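Local coordinates for protein xyloglucan-specific endo-beta-1,4-glucanase BoGH9A (Bacteroides ovatus, PDB 6DHT) that cleaves the beta-1,4-linked glucan backbone of xyloglucan at internal positions, releasing xyloglucan oligosaccharides, at residues Q229-G235 against K302-W306; K174-N178 against T266-F271; V261-V265 against H310-Y315; M275-S279 against F292-L297. The contacts are given in a common frame with arbitrary orientation. Where two conformers were deposited one is given. Residue numbers count along the deposited sequence, not the author numbering.

Interaction 1: Q229-G235 against K302-W306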
loop_
_atom_site.group_PDB
_atom_site.type_symbol
_atom_site.label_atom_id
_atom_site.label_comp_id
_atom_site.label_asym_id
_atom_site.label_seq_id
_atom_site.Cartn_x
_atom_site.Cartn_y
_atom_site.Cartn_z
ATOM N N GLN A 229 -1.136 -16.090 -17.374
ATOM C CA GLN A 229 -2.132 -17.152 -17.397
ATOM C C GLN A 229 -1.873 -18.102 -18.570
ATOM O O GLN A 229 -1.769 -17.653 -19.702
ATOM C CB GLN A 229 -3.532 -16.556 -17.525
ATOM C CG GLN A 229 -4.627 -17.608 -17.440
ATOM C CD GLN A 229 -6.006 -17.018 -17.300
ATOM O OE1 GLN A 229 -6.379 -16.111 -18.028
ATOM N NE2 GLN A 229 -6.784 -17.581 -16.400
ATOM N N ASP A 230 -1.782 -19.392 -18.267
ATOM C CA ASP A 230 -1.618 -20.433 -19.291
ATOM C C ASP A 230 -2.918 -20.478 -20.091
ATOM O O ASP A 230 -3.976 -20.695 -19.509
ATOM C CB ASP A 230 -1.345 -21.762 -18.594
ATOM C CG ASP A 230 -1.136 -22.922 -19.573
ATOM O OD1 ASP A 230 -1.618 -22.852 -20.721
ATOM O OD2 ASP A 230 -0.486 -23.911 -19.161
ATOM N N PRO A 231 -2.853 -20.251 -21.420
ATOM C CA PRO A 231 -4.077 -20.159 -22.223
ATOM C C PRO A 231 -4.847 -21.467 -22.321
ATOM O O PRO A 231 -5.979 -21.445 -22.789
ATOM C CB PRO A 231 -3.565 -19.750 -23.604
ATOM C CG PRO A 231 -2.162 -20.235 -23.642
ATOM C CD PRO A 231 -1.645 -20.104 -22.253
ATOM N N GLU A 232 -4.257 -22.569 -21.870
ATOM C CA GLU A 232 -4.965 -23.842 -21.862
ATOM C C GLU A 232 -5.723 -24.029 -20.557
ATOM O O GLU A 232 -6.934 -23.798 -20.512
ATOM C CB GLU A 232 -4.001 -25.003 -22.111
ATOM C CG GLU A 232 -3.337 -24.961 -23.483
ATOM C CD GLU A 232 -4.343 -24.888 -24.624
ATOM O OE1 GLU A 232 -5.260 -25.735 -24.666
ATOM O OE2 GLU A 232 -4.220 -23.975 -25.474
ATOM N N ASP A 233 -5.027 -24.408 -19.491
ATOM C CA ASP A 233 -5.713 -24.803 -18.262
ATOM C C ASP A 233 -6.179 -23.642 -17.369
ATOM O O ASP A 233 -6.867 -23.875 -16.377
ATOM C CB ASP A 233 -4.848 -25.761 -17.448
ATOM C CG ASP A 233 -3.626 -25.099 -16.853
ATOM O OD1 ASP A 233 -3.368 -23.909 -17.147
ATOM O OD2 ASP A 233 -2.918 -25.781 -16.085
ATOM N N GLY A 234 -5.804 -22.413 -17.712
ATOM C CA GLY A 234 -6.260 -21.243 -16.959
ATOM C C GLY A 234 -5.440 -20.918 -15.717
ATOM O O GLY A 234 -5.709 -19.920 -15.046
ATOM N N GLY A 235 -4.452 -21.745 -15.392
ATOM C CA GLY A 235 -3.621 -21.512 -14.226
ATOM C C GLY A 235 -2.683 -20.337 -14.439
ATOM O O GLY A 235 -2.497 -19.868 -15.564
ATOM N N LYS A 302 -11.744 -18.443 -15.689
ATOM C CA LYS A 302 -10.841 -19.552 -15.985
ATOM C C LYS A 302 -9.816 -19.755 -14.856
ATOM O O LYS A 302 -9.484 -20.878 -14.495
ATOM C CB LYS A 302 -10.110 -19.331 -17.317
ATOM C CG LYS A 302 -10.964 -19.553 -18.563
ATOM C CD LYS A 302 -10.114 -19.781 -19.810
ATOM C CE LYS A 302 -9.412 -21.150 -19.783
ATOM N NZ LYS A 302 -8.540 -21.377 -20.974
ATOM N N ALA A 303 -9.305 -18.670 -14.277
ATOM C CA ALA A 303 -8.360 -18.812 -13.181
ATOM C C ALA A 303 -9.011 -19.387 -11.929
ATOM O O ALA A 303 -8.430 -20.209 -11.234
ATOM C CB ALA A 303 -7.715 -17.457 -12.853
ATOM N N TYR A 304 -10.227 -18.941 -11.626
ATOM C CA TYR A 304 -10.918 -19.459 -10.468
ATOM C C TYR A 304 -11.192 -20.962 -10.650
ATOM O O TYR A 304 -11.005 -21.750 -9.720
ATOM C CB TYR A 304 -12.218 -18.668 -10.257
ATOM C CG TYR A 304 -12.934 -19.015 -8.984
ATOM C CD1 TYR A 304 -13.887 -20.022 -8.957
ATOM C CD2 TYR A 304 -12.676 -18.324 -7.807
ATOM C CE1 TYR A 304 -14.536 -20.351 -7.801
ATOM C CE2 TYR A 304 -13.326 -18.645 -6.638
ATOM C CZ TYR A 304 -14.262 -19.660 -6.644
ATOM O OH TYR A 304 -14.914 -19.990 -5.486
ATOM N N ALA A 305 -11.614 -21.330 -11.852
ATOM C CA ALA A 305 -11.826 -22.737 -12.185
ATOM C C ALA A 305 -10.562 -23.559 -11.917
ATOM O O ALA A 305 -10.624 -24.621 -11.291
ATOM C CB ALA A 305 -12.259 -22.867 -13.620
ATOM N N TRP A 306 -9.411 -23.064 -12.367
ATOM C CA TRP A 306 -8.158 -23.766 -12.117
ATOM C C TRP A 306 -7.933 -23.931 -10.626
ATOM O O TRP A 306 -7.572 -25.002 -10.162
ATOM C CB TRP A 306 -6.976 -23.038 -12.766
ATOM C CG TRP A 306 -5.662 -23.785 -12.681
ATOM C CD1 TRP A 306 -5.086 -24.556 -13.659
ATOM C CD2 TRP A 306 -4.768 -23.831 -11.563
ATOM N NE1 TRP A 306 -3.896 -25.062 -13.216
ATOM C CE2 TRP A 306 -3.675 -24.640 -11.933
ATOM C CE3 TRP A 306 -4.789 -23.273 -10.286
ATOM C CZ2 TRP A 306 -2.618 -24.898 -11.067
ATOM C CZ3 TRP A 306 -3.751 -23.524 -9.438
ATOM C CH2 TRP A 306 -2.670 -24.331 -9.827
HETATM O O HOH W 1 -6.649 -19.756 -19.856
HETATM O O HOH W 2 -9.733 -23.030 -16.091
#
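The loop opens with Gln229, whose extended side chain reaches the helix at Lys302 and Ala303 (NE2 to Ala303 CB 3.7 Å) while its NE2 donates to Gly234 O within the loop (2.9 Å). Asp230 starts an Asx turn, OD1 accepting from Glu232 N at 2.9 Å, and its carbonyl meets Lys302 NZ through a water. The turn presents Glu232 O directly to Lys302 NZ (2.9 Å), so the lysine reaches out over the loop backbone. Asp233 OD1 forms a second Asx turn with Gly235 N; its OD2 takes a weak hydrogen bond from Trp306 NE1 (3.1 Å), its stronger partner being Lys263. Gly234 has a positive phi, and a CB there would clash with Lys302 O; its own O receives a CA-H...O contact from Ala303. Gly235 CA lies 3.4 Å above the centroid of the Trp306 five-membered ring, a CH-pi contact. The loop, between helix 213-226 and strand 239-241, thus lies against helix 292-309, while Phe271 of helix 265-281 touches both Gln229 and Ala303.

Interaction 2: K174-N178 against T266-F271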
loop_
_atom_site.group_PDB
_atom_site.type_symbol
_atom_site.label_atom_id
_atom_site.label_comp_id
_atom_site.label_asym_id
_atom_site.label_seq_id
_atom_site.Cartn_x
_atom_site.Cartn_y
_atom_site.Cartn_z
ATOM N N LYS A 174 8.767 -9.796 -10.713
ATOM C CA LYS A 174 7.350 -9.419 -10.825
ATOM C C LYS A 174 6.532 -10.569 -10.286
ATOM O O LYS A 174 6.677 -11.695 -10.758
ATOM C CB LYS A 174 6.987 -9.128 -12.275
ATOM C CG LYS A 174 7.919 -8.110 -12.918
ATOM C CD LYS A 174 7.505 -7.659 -14.289
ATOM C CE LYS A 174 7.370 -8.823 -15.252
ATOM N NZ LYS A 174 7.293 -8.364 -16.655
ATOM N N TYR A 175 5.662 -10.318 -9.318
ATOM C CA TYR A 175 4.987 -11.372 -8.572
ATOM C C TYR A 175 3.472 -11.202 -8.644
ATOM O O TYR A 175 2.952 -10.119 -8.332
ATOM C CB TYR A 175 5.387 -11.310 -7.111
ATOM C CG TYR A 175 6.890 -11.322 -6.820
ATOM C CD1 TYR A 175 7.660 -10.173 -6.991
ATOM C CD2 TYR A 175 7.543 -12.462 -6.324
ATOM C CE1 TYR A 175 9.025 -10.142 -6.697
ATOM C CE2 TYR A 175 8.906 -12.443 -6.038
ATOM C CZ TYR A 175 9.644 -11.286 -6.221
ATOM O OH TYR A 175 11.008 -11.261 -5.914
ATOM N N ILE A 176 2.748 -12.248 -9.019
ATOM C CA ILE A 176 1.304 -12.155 -9.192
ATOM C C ILE A 176 0.555 -11.940 -7.867
ATOM O O ILE A 176 -0.382 -11.131 -7.788
ATOM C CB ILE A 176 0.769 -13.423 -9.910
ATOM C CG1 ILE A 176 1.152 -13.431 -11.397
ATOM C CG2 ILE A 176 -0.752 -13.493 -9.792
ATOM C CD1 ILE A 176 0.496 -12.348 -12.245
ATOM N N VAL A 177 0.955 -12.627 -6.814
ATOM C CA VAL A 177 0.269 -12.481 -5.535
ATOM C C VAL A 177 0.370 -11.043 -5.067
ATOM O O VAL A 177 -0.655 -10.387 -4.754
ATOM C CB VAL A 177 0.812 -13.465 -4.495
ATOM C CG1 VAL A 177 0.403 -13.090 -3.083
ATOM C CG2 VAL A 177 0.337 -14.875 -4.834
ATOM N N ASN A 178 1.585 -10.515 -5.021
ATOM C CA ASN A 178 1.757 -9.206 -4.431
ATOM C C ASN A 178 1.173 -8.115 -5.315
ATOM O O ASN A 178 0.550 -7.169 -4.807
ATOM C CB ASN A 178 3.230 -8.938 -4.173
ATOM C CG ASN A 178 3.431 -7.867 -3.148
ATOM O OD1 ASN A 178 2.761 -7.862 -2.116
ATOM N ND2 ASN A 178 4.311 -6.926 -3.439
ATOM N N THR A 266 -2.859 -19.481 -4.937
ATOM C CA THR A 266 -2.983 -18.089 -4.494
ATOM C C THR A 266 -2.772 -17.117 -5.664
ATOM O O THR A 266 -3.484 -16.128 -5.797
ATOM C CB THR A 266 -2.016 -17.801 -3.362
ATOM O OG1 THR A 266 -0.728 -18.321 -3.709
ATOM C CG2 THR A 266 -2.497 -18.453 -2.089
ATOM N N ALA A 267 -1.818 -17.397 -6.537
ATOM C CA ALA A 267 -1.685 -16.592 -7.749
ATOM C C ALA A 267 -2.954 -16.606 -8.583
ATOM O O ALA A 267 -3.422 -15.567 -9.069
ATOM C CB ALA A 267 -0.492 -17.053 -8.579
ATOM N N ALA A 268 -3.505 -17.801 -8.782
ATOM C CA ALA A 268 -4.704 -17.938 -9.566
ATOM C C ALA A 268 -5.863 -17.156 -8.952
ATOM O O ALA A 268 -6.600 -16.495 -9.664
ATOM C CB ALA A 268 -5.074 -19.403 -9.708
ATOM N N LEU A 269 -6.001 -17.253 -7.635
ATOM C CA LEU A 269 -7.111 -16.578 -6.962
ATOM C C LEU A 269 -6.941 -15.052 -6.887
ATOM O O LEU A 269 -7.900 -14.322 -7.106
ATOM C CB LEU A 269 -7.336 -17.163 -5.581
ATOM C CG LEU A 269 -7.888 -18.591 -5.625
ATOM C CD1 LEU A 269 -7.822 -19.200 -4.271
ATOM C CD2 LEU A 269 -9.311 -18.592 -6.137
ATOM N N ASP A 270 -5.740 -14.576 -6.569
ATOM C CA ASP A 270 -5.530 -13.121 -6.532
ATOM C C ASP A 270 -5.684 -12.547 -7.948
ATOM O O ASP A 270 -6.255 -11.475 -8.144
ATOM C CB ASP A 270 -4.165 -12.795 -5.981
ATOM C CG ASP A 270 -4.057 -13.062 -4.495
ATOM O OD1 ASP A 270 -5.098 -13.058 -3.810
ATOM O OD2 ASP A 270 -2.929 -13.302 -3.988
ATOM N N PHE A 271 -5.233 -13.292 -8.965
ATOM C CA PHE A 271 -5.497 -12.944 -10.353
ATOM C C PHE A 271 -7.017 -12.896 -10.636
ATOM O O PHE A 271 -7.531 -11.943 -11.233
ATOM C CB PHE A 271 -4.805 -13.987 -11.271
ATOM C CG PHE A 271 -5.059 -13.817 -12.740
ATOM C CD1 PHE A 271 -6.231 -14.273 -13.279
ATOM C CD2 PHE A 271 -4.116 -13.271 -13.587
ATOM C CE1 PHE A 271 -6.489 -14.174 -14.634
ATOM C CE2 PHE A 271 -4.353 -13.153 -14.946
ATOM C CZ PHE A 271 -5.547 -13.618 -15.484
#
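This is a small, fully buried, mainly apolar contact between the first turn of helix 176-192 and the N-terminal part of helix 265-281, two helices of the (alpha/alpha)6 barrel that forms the catalytic domain in glycosyl hydrolase family 9. The first segment changes from strand 174-175 to helix here, with Tyr175 at the N-cap position, and Ile176 and Val177 make all its contacts with 266-271. The backbones come closest at Val177 and Ala267, whose CA atoms are 5.1 Å apart, a distance that the small alanine allows. Ile176 points toward the partner helix and sets CG2 3.8 Å from Ala267 CB and 4.3 Å from Phe271 CB. Val177 CG2 lies 3.7 Å from Ala267 N and 3.8 Å from Thr266 OG1, and its CG1 reaches Asp270 OD2 at 3.5 Å, so this valine rests partly on polar atoms. Elsewhere, Phe271 and Leu269 also touch helix 292-309, and Tyr175 OH hydrogen-bonds to OD2 of Asp171, the predicted nucleophile. Thr266 has its side chain about 5 Å from a bound calcium ion. Because the two segments share no hydrogen bond or salt bridge, their association rests on shape and on burial of Ile176 and Val177, with 250 Å² covered in all.

Interaction 3: V261-V265 against H310-Y315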
loop_
_atom_site.group_PDB
_atom_site.type_symbol
_atom_site.label_atom_id
_atom_site.label_comp_id
_atom_site.label_asym_id
_atom_site.label_seq_id
_atom_site.Cartn_x
_atom_site.Cartn_y
_atom_site.Cartn_z
ATOM N N VAL A 261 7.606 -19.346 -13.172
ATOM C CA VAL A 261 7.656 -20.546 -12.362
ATOM C C VAL A 261 6.266 -21.101 -12.026
ATOM O O VAL A 261 5.231 -20.571 -12.475
ATOM C CB VAL A 261 8.465 -20.288 -11.102
ATOM C CG1 VAL A 261 9.874 -19.843 -11.473
ATOM C CG2 VAL A 261 7.790 -19.216 -10.245
ATOM N N GLN A 262 6.293 -22.180 -11.241
ATOM C CA GLN A 262 5.136 -22.970 -10.828
ATOM C C GLN A 262 3.840 -22.182 -10.638
ATOM O O GLN A 262 3.815 -21.179 -9.926
ATOM C CB GLN A 262 5.466 -23.667 -9.507
ATOM C CG GLN A 262 4.416 -24.653 -9.007
ATOM C CD GLN A 262 4.352 -24.735 -7.481
ATOM O OE1 GLN A 262 5.314 -25.137 -6.823
ATOM N NE2 GLN A 262 3.211 -24.331 -6.909
ATOM N N LYS A 263 2.771 -22.667 -11.249
ATOM C CA LYS A 263 1.427 -22.156 -10.984
ATOM C C LYS A 263 1.057 -22.369 -9.520
ATOM O O LYS A 263 1.380 -23.399 -8.939
ATOM C CB LYS A 263 0.424 -22.882 -11.883
ATOM C CG LYS A 263 0.588 -22.612 -13.359
ATOM C CD LYS A 263 -0.222 -23.627 -14.168
ATOM C CE LYS A 263 -0.132 -23.366 -15.652
ATOM N NZ LYS A 263 -0.374 -24.619 -16.443
ATOM N N SER A 264 0.376 -21.397 -8.904
ATOM C CA SER A 264 -0.046 -21.546 -7.509
ATOM C C SER A 264 -1.519 -21.178 -7.362
ATOM O O SER A 264 -2.059 -20.428 -8.166
ATOM C CB SER A 264 0.793 -20.681 -6.583
ATOM O OG SER A 264 0.524 -19.307 -6.818
ATOM N N VAL A 265 -2.149 -21.724 -6.329
ATOM C CA VAL A 265 -3.566 -21.495 -6.098
ATOM C C VAL A 265 -3.792 -20.038 -5.702
ATOM O O VAL A 265 -4.769 -19.425 -6.135
ATOM C CB VAL A 265 -4.119 -22.464 -5.025
ATOM C CG1 VAL A 265 -3.464 -22.252 -3.675
ATOM C CG2 VAL A 265 -5.612 -22.367 -4.938
ATOM N N HIS A 310 -7.322 -27.216 -8.145
ATOM C CA HIS A 310 -6.046 -27.342 -7.442
ATOM C C HIS A 310 -5.975 -26.483 -6.177
ATOM O O HIS A 310 -5.086 -25.633 -6.033
ATOM C CB HIS A 310 -4.898 -26.941 -8.369
ATOM C CG HIS A 310 -4.888 -27.677 -9.669
ATOM N ND1 HIS A 310 -5.565 -27.235 -10.783
ATOM C CD2 HIS A 310 -4.269 -28.822 -10.034
ATOM C CE1 HIS A 310 -5.373 -28.082 -11.778
ATOM N NE2 HIS A 310 -4.589 -29.052 -11.350
ATOM N N PRO A 311 -6.875 -26.743 -5.225
ATOM C CA PRO A 311 -7.072 -25.879 -4.056
ATOM C C PRO A 311 -5.929 -25.842 -3.047
ATOM O O PRO A 311 -5.910 -24.946 -2.194
ATOM C CB PRO A 311 -8.333 -26.465 -3.413
ATOM C CG PRO A 311 -8.322 -27.906 -3.831
ATOM C CD PRO A 311 -7.782 -27.906 -5.218
ATOM N N GLU A 312 -4.999 -26.790 -3.123
ATOM C CA GLU A 312 -3.906 -26.860 -2.152
ATOM C C GLU A 312 -2.542 -26.728 -2.826
ATOM O O GLU A 312 -1.516 -27.042 -2.229
ATOM C CB GLU A 312 -4.005 -28.150 -1.328
ATOM C CG GLU A 312 -5.320 -28.267 -0.554
ATOM C CD GLU A 312 -5.242 -29.181 0.660
ATOM O OE1 GLU A 312 -4.251 -29.924 0.800
ATOM O OE2 GLU A 312 -6.183 -29.156 1.479
ATOM N N ALA A 313 -2.557 -26.255 -4.072
ATOM C CA ALA A 313 -1.352 -26.008 -4.856
ATOM C C ALA A 313 -0.606 -24.756 -4.394
ATOM O O ALA A 313 -0.492 -23.773 -5.139
ATOM C CB ALA A 313 -1.723 -25.879 -6.313
ATOM N N TYR A 314 -0.076 -24.820 -3.182
ATOM C CA TYR A 314 0.696 -23.725 -2.605
ATOM C C TYR A 314 2.057 -23.580 -3.266
ATOM O O TYR A 314 2.583 -24.533 -3.862
ATOM C CB TYR A 314 0.881 -23.959 -1.114
ATOM C CG TYR A 314 -0.402 -24.329 -0.415
ATOM C CD1 TYR A 314 -1.573 -23.615 -0.646
ATOM C CD2 TYR A 314 -0.450 -25.404 0.460
ATOM C CE1 TYR A 314 -2.750 -23.958 -0.011
ATOM C CE2 TYR A 314 -1.617 -25.752 1.098
ATOM C CZ TYR A 314 -2.764 -25.029 0.864
ATOM O OH TYR A 314 -3.926 -25.386 1.506
ATOM N N TYR A 315 2.634 -22.387 -3.142
ATOM C CA TYR A 315 3.962 -22.133 -3.658
ATOM C C TYR A 315 4.938 -22.325 -2.531
ATOM O O TYR A 315 5.039 -21.490 -1.634
ATOM C CB TYR A 315 4.124 -20.711 -4.210
ATOM C CG TYR A 315 5.484 -20.522 -4.856
ATOM C CD1 TYR A 315 5.716 -20.992 -6.137
ATOM C CD2 TYR A 315 6.519 -19.884 -4.193
ATOM C CE1 TYR A 315 6.950 -20.840 -6.743
ATOM C CE2 TYR A 315 7.759 -19.730 -4.788
ATOM C CZ TYR A 315 7.967 -20.217 -6.065
ATOM O OH TYR A 315 9.188 -20.079 -6.682
#
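Two hydrogen bonds tie 261-265, the approach to helix 265-281, to 310-315, the loop leaving helix 292-309. Val265 N donates to Ala313 O (2.9 Å, 157° at the hydrogen), so a first-turn amide of the helix finds its acceptor in the other loop. The same Ala313 O also receives a CA-H...O contact from Ser264 CA at 3.3 Å. Gln262 NE2 supplies the second bond, to Tyr314 O (3.1 Å), and gives to Lys263 O (2.9 Å) in its own segment; one amide group thereby serves carbonyls of both loops. A type I turn from His310 to Ala313, overlapped by an inverse gamma turn centred on Ala313, positions these acceptors. Ser264 OG caps the helix by accepting from Ala267 N and is bonded to His238 ND1 as well. Tyr315 OH is paired with Gln317, His310 ND1 with Trp306 O, and Lys263 NZ with Asp230 and Asp233. Apolar contacts accompany the polar ones: Val265 CG1 lies 3.8 Å from Tyr314 CD1, and Val261 CG2 4.0 Å from Tyr315 CE1, while the Tyr315 ring stacks with His238. Both cross-loop hydrogen bonds end on main-chain carbonyls set by the backbone path of 310-315, whose side chains supply the apolar part of the contact.

Interaction 4: M275-S279 against F292-L297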
loop_
_atom_site.group_PDB
_atom_site.type_symbol
_atom_site.label_atom_id
_atom_site.label_comp_id
_atom_site.label_asym_id
_atom_site.label_seq_id
_atom_site.Cartn_x
_atom_site.Cartn_y
_atom_site.Cartn_z
ATOM N N MET A 275 -8.955 -9.459 -11.469
ATOM C CA MET A 275 -9.466 -9.371 -12.831
ATOM C C MET A 275 -10.998 -9.196 -12.842
ATOM O O MET A 275 -11.508 -8.385 -13.597
ATOM C CB MET A 275 -9.003 -10.588 -13.653
ATOM C CG MET A 275 -7.518 -10.537 -13.973
ATOM S SD MET A 275 -7.149 -9.177 -15.063
ATOM C CE MET A 275 -5.362 -9.219 -15.024
ATOM N N ALA A 276 -11.678 -9.907 -11.958
ATOM C CA ALA A 276 -13.122 -9.721 -11.802
ATOM C C ALA A 276 -13.440 -8.278 -11.342
ATOM O O ALA A 276 -14.342 -7.623 -11.881
ATOM C CB ALA A 276 -13.663 -10.735 -10.829
ATOM N N GLN A 277 -12.702 -7.795 -10.337
ATOM C CA GLN A 277 -12.819 -6.412 -9.894
ATOM C C GLN A 277 -12.586 -5.450 -11.061
ATOM O O GLN A 277 -13.371 -4.549 -11.314
ATOM C CB GLN A 277 -11.771 -6.162 -8.802
ATOM C CG GLN A 277 -11.863 -4.825 -8.055
ATOM C CD GLN A 277 -10.630 -4.551 -7.222
ATOM O OE1 GLN A 277 -9.504 -4.663 -7.699
ATOM N NE2 GLN A 277 -10.840 -4.207 -5.975
ATOM N N SER A 278 -11.445 -5.623 -11.740
ATOM C CA SER A 278 -11.075 -4.735 -12.839
ATOM C C SER A 278 -12.101 -4.729 -13.980
ATOM O O SER A 278 -12.293 -3.706 -14.638
ATOM C CB SER A 278 -9.687 -5.095 -13.374
ATOM O OG SER A 278 -8.725 -4.985 -12.326
ATOM N N SER A 279 -12.720 -5.880 -14.229
ATOM C CA SER A 279 -13.727 -5.981 -15.276
ATOM C C SER A 279 -14.801 -4.918 -15.070
ATOM O O SER A 279 -15.203 -4.243 -16.016
ATOM C CB SER A 279 -14.350 -7.370 -15.273
ATOM O OG SER A 279 -15.246 -7.469 -16.364
ATOM N N PHE A 292 -10.855 -4.849 -22.750
ATOM C CA PHE A 292 -10.235 -5.359 -21.531
ATOM C C PHE A 292 -11.255 -5.887 -20.510
ATOM O O PHE A 292 -11.065 -6.940 -19.906
ATOM C CB PHE A 292 -9.325 -4.299 -20.907
ATOM C CG PHE A 292 -8.769 -4.692 -19.571
ATOM C CD1 PHE A 292 -7.989 -5.822 -19.420
ATOM C CD2 PHE A 292 -9.042 -3.919 -18.461
ATOM C CE1 PHE A 292 -7.518 -6.186 -18.188
ATOM C CE2 PHE A 292 -8.540 -4.265 -17.220
ATOM C CZ PHE A 292 -7.793 -5.389 -17.082
ATOM N N SER A 293 -12.332 -5.147 -20.291
ATOM C CA SER A 293 -13.328 -5.569 -19.317
ATOM C C SER A 293 -13.787 -6.997 -19.585
ATOM O O SER A 293 -13.793 -7.828 -18.687
ATOM C CB SER A 293 -14.527 -4.625 -19.309
ATOM O OG SER A 293 -15.541 -5.126 -18.457
ATOM N N LYS A 294 -14.168 -7.278 -20.835
ATOM C CA LYS A 294 -14.596 -8.618 -21.222
ATOM C C LYS A 294 -13.497 -9.661 -21.070
ATOM O O LYS A 294 -13.703 -10.735 -20.512
ATOM C CB LYS A 294 -15.076 -8.578 -22.673
ATOM C CG LYS A 294 -15.658 -9.883 -23.184
ATOM C CD LYS A 294 -15.902 -9.810 -24.690
ATOM C CE LYS A 294 -16.569 -11.068 -25.205
ATOM N NZ LYS A 294 -17.989 -11.146 -24.759
ATOM N N ARG A 295 -12.312 -9.337 -21.557
ATOM C CA ARG A 295 -11.182 -10.250 -21.434
ATOM C C ARG A 295 -10.841 -10.570 -19.975
ATOM O O ARG A 295 -10.551 -11.707 -19.626
ATOM C CB ARG A 295 -9.971 -9.649 -22.147
ATOM C CG ARG A 295 -8.756 -10.504 -22.096
ATOM C CD ARG A 295 -7.621 -9.923 -22.909
ATOM N NE ARG A 295 -6.461 -10.814 -22.858
ATOM C CZ ARG A 295 -5.220 -10.463 -23.174
ATOM N NH1 ARG A 295 -4.948 -9.214 -23.557
ATOM N NH2 ARG A 295 -4.250 -11.365 -23.080
ATOM N N ALA A 296 -10.887 -9.558 -19.111
ATOM C CA ALA A 296 -10.542 -9.754 -17.703
ATOM C C ALA A 296 -11.499 -10.715 -17.035
ATOM O O ALA A 296 -11.101 -11.589 -16.274
ATOM C CB ALA A 296 -10.577 -8.419 -16.975
ATOM N N LEU A 297 -12.789 -10.552 -17.323
ATOM C CA LEU A 297 -13.780 -11.406 -16.686
ATOM C C LEU A 297 -13.644 -12.866 -17.154
ATOM O O LEU A 297 -13.658 -13.796 -16.347
ATOM C CB LEU A 297 -15.197 -10.869 -16.923
ATOM C CG LEU A 297 -16.277 -11.638 -16.172
ATOM C CD1 LEU A 297 -16.069 -11.585 -14.667
ATOM C CD2 LEU A 297 -17.650 -11.111 -16.557
#
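Met275 lays its side chain against Phe292 and Ala296, with SD 4.3 Å from Phe292 CZ and 4.0 Å from Ala296 CB. The sulfur is 5.4 Å from the centroid of the Phe292 ring, an oblique Met-aromatic contact, and Ser278 CB comes within 4.1 Å of Phe292 CE2. The two segments run nearly antiparallel (155°), their axes 7.8 Å apart, as neighbours in a helical hairpin of helices 265-281 and 292-309. Small residues permit this: the CA atoms of Ser279 and Ser293 are just 4.1 Å apart, and Ala296 CB lies 4.3 Å from Ser279 CB. At this end two reciprocal hydrogen bonds form, Ser293 OG, in the conformer given, to Ser279 O (2.6 Å) and Ser279 OG to Ser293 O (2.8 Å). Beyond the pair, Met275 and Ser278 touch Leu222 of helix 213-226, while Leu297 touches Leu349 of helix 339-353. Each serine thus joins its hydroxyl to the other helix's backbone, so the paired serine-carbonyl hydrogen bonds near the hairpin's connection complement apolar packing around Met275.

All four contacts centre on the consecutive helices 265-281 and 292-309. Interaction 4 joins them near their connection, interaction 3 the segments flanking their far ends, with about 22 Å between the centres of interactions 3 and 4. Interactions 1 and 2 meet where Ala303 CB packs on Phe271 CD1 at 3.5 Å. Lys263 NZ couples interactions 1 and 3 by 2.8 Å salt bridges to Asp230 OD2 and Asp233 OD2. Tyr175 of interaction 2 hydrogen-bonds Asp171, the predicted nucleophile; Tyr315 of interaction 3 is about 12 Å from Asp171, side chain to side chain. Bound calcium lies about 5 Å from the Thr266 side chain and about 8 Å from that of Tyr314. Interactions 1 and 4 lie away from these sites.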